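Local coordinates for SPCC18.06c protein (Schizosaccharomyces pombe, PDB 2P51) that removes poly(A) tails from messenger RNA as the metal-dependent 3'-exoribonuclease of the CCR4-NOT complex, releasing 5'-AMP, at residues Leu92-Glu95 with Glu96-Pro100; Phe249-Ile252 with Arg253-Phe257. All coordinates share one frame; numbering follows the deposited sequence. Where two conformers were deposited one is given.

Interaction 1 of 2, residues Leu92-Glu95 with Glu96-Pro100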
ATOM      1  N   LEU A  92       0.953  11.346   0.657  1.00 11.30           N
ATOM      2  CA  LEU A  92      -0.113  12.257   0.252  1.00 11.76           C
ATOM      3  C   LEU A  92       0.408  13.226  -0.802  1.00 11.81           C
ATOM      4  O   LEU A  92       1.525  13.717  -0.727  1.00 14.15           O
ATOM      5  CB  LEU A  92      -0.653  13.061   1.398  1.00 14.47           C
ATOM      6  CG  LEU A  92      -1.736  12.378   2.273  1.00 18.92           C
ATOM      7  CD1 LEU A  92      -1.392  11.020   2.805  1.00 23.54           C
ATOM      8  CD2 LEU A  92      -2.066  13.364   3.424  1.00 19.56           C
ATOM      9  N   SER A  93      -0.481  13.515  -1.775  1.00 12.01           N
ATOM     10  CA  SER A  93      -0.196  14.513  -2.773  1.00 12.74           C
ATOM     11  C   SER A  93      -1.486  15.289  -3.042  1.00 13.11           C
ATOM     12  O   SER A  93      -2.588  14.778  -2.854  1.00 14.44           O
ATOM     13  CB  SER A  93       0.238  13.842  -4.096  0.76 13.43           C
ATOM     14  OG  SER A  93       1.331  12.927  -3.968  0.76 13.19           O
ATOM     15  N   ASP A  94      -1.295  16.498  -3.570  1.00 14.28           N
ATOM     16  CA  ASP A  94      -2.472  17.201  -4.144  1.00 14.75           C
ATOM     17  C   ASP A  94      -2.723  16.668  -5.549  1.00 14.90           C
ATOM     18  O   ASP A  94      -2.058  15.739  -6.052  1.00 14.17           O
ATOM     19  CB  ASP A  94      -2.315  18.723  -4.090  1.00 16.89           C
ATOM     20  CG  ASP A  94      -1.307  19.288  -5.063  1.00 20.69           C
ATOM     21  OD1 ASP A  94      -0.738  18.598  -5.939  1.00 17.68           O
ATOM     22  OD2 ASP A  94      -1.025  20.496  -4.952  1.00 27.91           O
ATOM     23  N   GLU A  95      -3.711  17.245  -6.230  1.00 15.20           N
ATOM     24  CA  GLU A  95      -4.125  16.688  -7.516  1.00 14.51           C
ATOM     25  C   GLU A  95      -3.162  16.986  -8.653  1.00 15.13           C
ATOM     26  O   GLU A  95      -3.374  16.505  -9.801  1.00 16.99           O
ATOM     27  CB  GLU A  95      -5.499  17.297  -7.817  1.00 17.58           C
ATOM     28  CG  GLU A  95      -6.572  16.831  -6.842  1.00 17.86           C
ATOM     29  CD  GLU A  95      -7.176  15.485  -7.190  1.00 21.15           C
ATOM     30  OE1 GLU A  95      -6.655  14.783  -8.113  1.00 22.15           O
ATOM     31  OE2 GLU A  95      -8.198  15.150  -6.532  1.00 21.97           O
ATOM     32  N   GLU A  96      -2.127  17.775  -8.337  1.00 16.46           N
ATOM     33  CA  GLU A  96      -1.104  18.002  -9.386  1.00 19.85           C
ATOM     34  C   GLU A  96       0.243  17.453  -8.931  1.00 19.01           C
ATOM     35  O   GLU A  96       1.261  17.798  -9.537  1.00 20.64           O
ATOM     36  CB  GLU A  96      -1.095  19.462  -9.749  1.00 25.33           C
ATOM     37  CG  GLU A  96      -2.234  19.842 -10.697  1.00 25.94           C
ATOM     38  CD  GLU A  96      -2.318  19.157 -12.047  1.00 28.30           C
ATOM     39  OE1 GLU A  96      -1.342  18.618 -12.617  1.00 27.27           O
ATOM     40  OE2 GLU A  96      -3.448  19.163 -12.613  1.00 25.63           O
ATOM     41  N   GLY A  97       0.225  16.564  -7.938  1.00 15.58           N
ATOM     42  CA  GLY A  97       1.423  15.818  -7.557  1.00 16.13           C
ATOM     43  C   GLY A  97       2.313  16.478  -6.527  1.00 16.63           C
ATOM     44  O   GLY A  97       3.400  15.975  -6.224  1.00 21.87           O
ATOM     45  N   ASN A  98       1.872  17.605  -5.960  1.00 16.26           N
ATOM     46  CA  ASN A  98       2.737  18.225  -4.947  1.00 16.14           C
ATOM     47  C   ASN A  98       2.513  17.549  -3.599  1.00 14.10           C
ATOM     48  O   ASN A  98       1.359  17.362  -3.183  1.00 16.68           O
ATOM     49  CB  ASN A  98       2.423  19.702  -4.809  1.00 19.21           C
ATOM     50  CG  ASN A  98       2.515  20.428  -6.141  1.00 23.51           C
ATOM     51  OD1 ASN A  98       3.609  20.548  -6.708  1.00 28.76           O
ATOM     52  ND2 ASN A  98       1.397  20.919  -6.641  1.00 25.06           N
ATOM     53  N   ALA A  99       3.589  17.206  -2.892  1.00 18.33           N
ATOM     54  CA  ALA A  99       3.485  16.678  -1.551  1.00 16.13           C
ATOM     55  C   ALA A  99       3.357  17.797  -0.526  1.00 16.10           C
ATOM     56  O   ALA A  99       3.915  18.874  -0.757  1.00 17.35           O
ATOM     57  CB  ALA A  99       4.785  15.907  -1.235  1.00 18.29           C
ATOM     58  N   PRO A 100       2.766  17.535   0.626  1.00 14.33           N
ATOM     59  CA  PRO A 100       2.840  18.518   1.706  1.00 15.18           C
ATOM     60  C   PRO A 100       4.284  18.712   2.134  1.00 16.39           C
ATOM     61  O   PRO A 100       5.110  17.770   2.126  1.00 18.19           O
ATOM     62  CB  PRO A 100       2.037  17.872   2.829  1.00 17.09           C
ATOM     63  CG  PRO A 100       1.711  16.503   2.445  1.00 16.74           C
ATOM     64  CD  PRO A 100       2.107  16.281   1.016  1.00 15.12           C
TER
HETATM   65  O   HOH W   1       3.683  13.269  -5.747  1.00 30.85           O
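The carboxylate of Asp94 reaches across to Asn98 and Glu96 and ties together the tight turn in which strand 87-93 ends. With CG between the backbone N and the carbonyl carbon (chi1 72°), the carboxylate is swung over the turn. Asp94 OD1 accepts from Glu96 N at 2.9 Å, an Asx turn. Asn98 N reaches the same Asp94 OD1 at 2.8 Å, from the opposite face of the carboxylate plane. Asp94 OD2 takes Asn98 ND2 at 3.0 Å on its syn lone pair in a nearly straight bond, lying in the amide plane of Asn98, and the carboxylate and amide planes stand 76° apart. The backbone completes a type I turn with a G1 beta bulge: Gly97 N bonds to Asp94 O at 3.1 Å, and Asp94 N to Asn98 O at 2.8 Å. Replacing Asp94 by an alanine would probably leave the backbone N-H groups of Glu96 and Asn98 without their shared acceptor and set the Asn98 amide free to turn. Glu96 bends at chi2, laying its CD 3.6 Å from Glu95 O, and its carboxylate pairs with Arg253. Ser93 is paired through its backbone with Val47 of the adjacent strand 47-53, while its side chain packs on Ala246 and Phe250 of helix 238-257, which lies beside the turn.

Interaction 2 of 2, residues Phe249-Ile252 with Arg253-Phe257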
ATOM      1  N   PHE A 249       2.935   7.787 -10.641  1.00 13.49           N
ATOM      2  CA  PHE A 249       1.554   8.009 -11.089  1.00 13.86           C
ATOM      3  C   PHE A 249       1.427   9.349 -11.800  1.00 13.36           C
ATOM      4  O   PHE A 249       0.864   9.424 -12.894  1.00 15.37           O
ATOM      5  CB  PHE A 249       0.552   7.948  -9.909  1.00 14.30           C
ATOM      6  CG  PHE A 249      -0.863   8.350 -10.342  1.00 15.41           C
ATOM      7  CD1 PHE A 249      -1.644   7.471 -11.073  1.00 17.29           C
ATOM      8  CD2 PHE A 249      -1.363   9.610 -10.004  1.00 15.57           C
ATOM      9  CE1 PHE A 249      -2.930   7.838 -11.460  1.00 16.80           C
ATOM     10  CE2 PHE A 249      -2.649   9.971 -10.397  1.00 16.39           C
ATOM     11  CZ  PHE A 249      -3.426   9.101 -11.129  1.00 17.68           C
ATOM     12  N   PHE A 250       1.954  10.429 -11.197  1.00 13.74           N
ATOM     13  CA  PHE A 250       1.726  11.752 -11.816  1.00 13.05           C
ATOM     14  C   PHE A 250       2.490  11.835 -13.141  1.00 13.41           C
ATOM     15  O   PHE A 250       2.022  12.472 -14.106  1.00 16.15           O
ATOM     16  CB  PHE A 250       2.080  12.875 -10.854  1.00 15.25           C
ATOM     17  CG  PHE A 250       0.984  12.952  -9.770  1.00 17.27           C
ATOM     18  CD1 PHE A 250      -0.215  13.563 -10.068  1.00 16.63           C
ATOM     19  CD2 PHE A 250       1.187  12.392  -8.506  1.00 15.90           C
ATOM     20  CE1 PHE A 250      -1.230  13.638  -9.116  1.00 17.06           C
ATOM     21  CE2 PHE A 250       0.198  12.489  -7.542  1.00 15.57           C
ATOM     22  CZ  PHE A 250      -0.989  13.116  -7.851  1.00 16.80           C
ATOM     23  N   GLU A 251       3.658  11.169 -13.188  1.00 14.25           N
ATOM     24  CA  GLU A 251       4.420  11.261 -14.454  1.00 14.68           C
ATOM     25  C   GLU A 251       3.708  10.481 -15.549  1.00 13.20           C
ATOM     26  O   GLU A 251       3.672  10.962 -16.701  1.00 15.02           O
ATOM     27  CB  GLU A 251       5.854  10.739 -14.248  1.00 15.87           C
ATOM     28  CG  GLU A 251       6.747  10.937 -15.459  1.00 17.50           C
ATOM     29  CD  GLU A 251       6.961  12.369 -15.901  1.00 22.00           C
ATOM     30  OE1 GLU A 251       6.704  13.262 -15.059  1.00 25.94           O
ATOM     31  OE2 GLU A 251       7.378  12.594 -17.068  1.00 23.13           O
ATOM     32  N   ILE A 252       3.165   9.309 -15.282  1.00 14.23           N
ATOM     33  CA  ILE A 252       2.408   8.518 -16.260  1.00 15.67           C
ATOM     34  C   ILE A 252       1.165   9.274 -16.693  1.00 14.36           C
ATOM     35  O   ILE A 252       0.779   9.336 -17.873  1.00 16.42           O
ATOM     36  CB  ILE A 252       2.050   7.160 -15.566  1.00 20.68           C
ATOM     37  CG1 ILE A 252       3.277   6.231 -15.508  1.00 21.03           C
ATOM     38  CG2 ILE A 252       0.812   6.524 -16.131  1.00 36.69           C
ATOM     39  CD1 ILE A 252       2.839   5.079 -14.533  1.00 33.22           C
ATOM     40  N   ARG A 253       0.478   9.911 -15.702  1.00 14.24           N
ATOM     41  CA  ARG A 253      -0.716  10.686 -16.023  1.00 13.28           C
ATOM     42  C   ARG A 253      -0.356  11.800 -16.994  1.00 14.10           C
ATOM     43  O   ARG A 253      -1.066  12.078 -17.963  1.00 16.91           O
ATOM     44  CB  ARG A 253      -1.297  11.307 -14.755  1.00 16.93           C
ATOM     45  CG  ARG A 253      -2.688  11.883 -14.990  1.00 20.37           C
ATOM     46  CD  ARG A 253      -3.249  12.447 -13.679  1.00 18.76           C
ATOM     47  NE  ARG A 253      -2.552  13.705 -13.406  1.00 19.23           N
ATOM     48  CZ  ARG A 253      -2.946  14.547 -12.442  1.00 19.83           C
ATOM     49  NH1 ARG A 253      -3.995  14.263 -11.648  1.00 21.77           N
ATOM     50  NH2 ARG A 253      -2.239  15.660 -12.301  1.00 18.82           N
ATOM     51  N   SER A 254       0.768  12.481 -16.746  1.00 14.42           N
ATOM     52  CA  SER A 254       1.195  13.550 -17.661  1.00 14.44           C
ATOM     53  C   SER A 254       1.623  13.051 -19.025  1.00 16.22           C
ATOM     54  O   SER A 254       1.238  13.623 -20.051  1.00 17.05           O
ATOM     55  CB  SER A 254       2.379  14.269 -16.990  1.00 17.82           C
ATOM     56  OG  SER A 254       2.844  15.284 -17.854  1.00 24.79           O
ATOM     57  N   ARG A 255       2.442  11.987 -19.051  1.00 14.46           N
ATOM     58  CA  ARG A 255       2.997  11.547 -20.327  1.00 15.05           C
ATOM     59  C   ARG A 255       1.971  10.796 -21.183  1.00 14.09           C
ATOM     60  O   ARG A 255       2.061  11.025 -22.391  1.00 15.66           O
ATOM     61  CB  ARG A 255       4.190  10.628 -20.123  1.00 15.22           C
ATOM     62  CG  ARG A 255       5.413  11.321 -19.518  1.00 16.40           C
ATOM     63  CD  ARG A 255       6.673  10.542 -19.857  1.00 19.41           C
ATOM     64  NE  ARG A 255       7.827  10.988 -19.094  1.00 18.97           N
ATOM     65  CZ  ARG A 255       9.093  10.696 -19.388  1.00 18.20           C
ATOM     66  NH1 ARG A 255       9.345   9.946 -20.465  1.00 22.14           N
ATOM     67  NH2 ARG A 255      10.046  11.166 -18.598  1.00 23.75           N
ATOM     68  N   TYR A 256       1.108   9.952 -20.642  1.00 14.75           N
ATOM     69  CA  TYR A 256       0.306   9.068 -21.499  1.00 15.07           C
ATOM     70  C   TYR A 256      -1.164   9.413 -21.461  1.00 14.88           C
ATOM     71  O   TYR A 256      -1.913   8.841 -22.274  1.00 16.05           O
ATOM     72  CB  TYR A 256       0.546   7.565 -21.151  1.00 15.93           C
ATOM     73  CG  TYR A 256       2.053   7.348 -21.047  1.00 15.61           C
ATOM     74  CD1 TYR A 256       2.892   7.685 -22.105  1.00 15.30           C
ATOM     75  CD2 TYR A 256       2.599   6.823 -19.896  1.00 16.51           C
ATOM     76  CE1 TYR A 256       4.264   7.518 -22.092  1.00 15.82           C
ATOM     77  CE2 TYR A 256       3.977   6.665 -19.846  1.00 17.86           C
ATOM     78  CZ  TYR A 256       4.806   6.991 -20.912  1.00 18.38           C
ATOM     79  OH  TYR A 256       6.168   6.824 -20.764  1.00 19.43           O
ATOM     80  N   PHE A 257      -1.564  10.335 -20.571  1.00 14.52           N
ATOM     81  CA  PHE A 257      -2.968  10.688 -20.471  1.00 14.40           C
ATOM     82  C   PHE A 257      -3.176  12.191 -20.556  1.00 15.94           C
ATOM     83  O   PHE A 257      -4.272  12.659 -20.274  1.00 15.87           O
ATOM     84  CB  PHE A 257      -3.597  10.138 -19.195  1.00 15.24           C
ATOM     85  CG  PHE A 257      -3.537   8.609 -19.161  1.00 15.19           C
ATOM     86  CD1 PHE A 257      -4.608   7.898 -19.691  1.00 15.67           C
ATOM     87  CD2 PHE A 257      -2.444   7.938 -18.630  1.00 15.50           C
ATOM     88  CE1 PHE A 257      -4.597   6.503 -19.676  1.00 15.59           C
ATOM     89  CE2 PHE A 257      -2.415   6.571 -18.588  1.00 15.97           C
ATOM     90  CZ  PHE A 257      -3.488   5.881 -19.117  1.00 16.08           C
TER
HETATM   91  O   HOH W   2       0.198  14.625 -13.895  0.90 29.44           O
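Phe250 and Arg253, one helical turn apart, meet edge against face: the ring edge at Phe250 CD1 stands 3.6 Å above the plane of the Arg253 guanidinium, near its centre, and the two planes are 89° apart. Arg253 gets there by leaving the backbone with CG anti to N (chi1 -168°), running straight to CD and then bending at chi3, which presents the guanidinium face to the edge of the Phe250 ring. Arg253 CD passes Phe249 CE2 at 4.2 Å, and NE gives its hydrogen to water 2, which in turn donates to Phe250 O, a carbonyl that also accepts from Ser254 N in the helical pattern. A different geometry serves Glu251 and Arg255. The glutamate bends at chi2 while the arginine stays extended from CG to NE, and they close a salt bridge in which Glu251 OE2 receives Arg255 NE at 2.6 Å. That bond is almost linear and uses the anti lone pair of OE2; a weak second one comes from Arg255 NH2. The buried Ile252 sets its CG2, anti to the backbone N, against Tyr256 CD2 (4.2 Å) and Phe257 CE2 (4.1 Å). This C-terminal part of helix 238-257 thus has distinct sides: Phe249, Ile252 and Phe257 pack against helix 206-213, whereas Arg253 reaches to Glu95 and Glu96 in the turn after strand 87-93.

How the interactions relate
A strand-end turn and the C-terminal part of a helix, each organised locally, here fit together: interactions 1 and 2 have centres 14 Å apart and touch directly. Arg253 NH2 of interaction 2 lies 2.9 Å from Glu95 O, a probable hydrogen bond, and 3.1 Å from Glu96 OE1 in a salt bridge. Beside this polar grip, the Phe250 ring packs on the turn, with its CZ 3.4 Å from Asp94 O. Neither contact belongs to the active site; the side chain of Phe249 is about 13 Å from a bound magnesium ion. Helix 238-257 does carry the magnesium ligand Asp241, and the strand leading into interaction 1 neighbours strand 47-53, bearing Asp51 and Glu53.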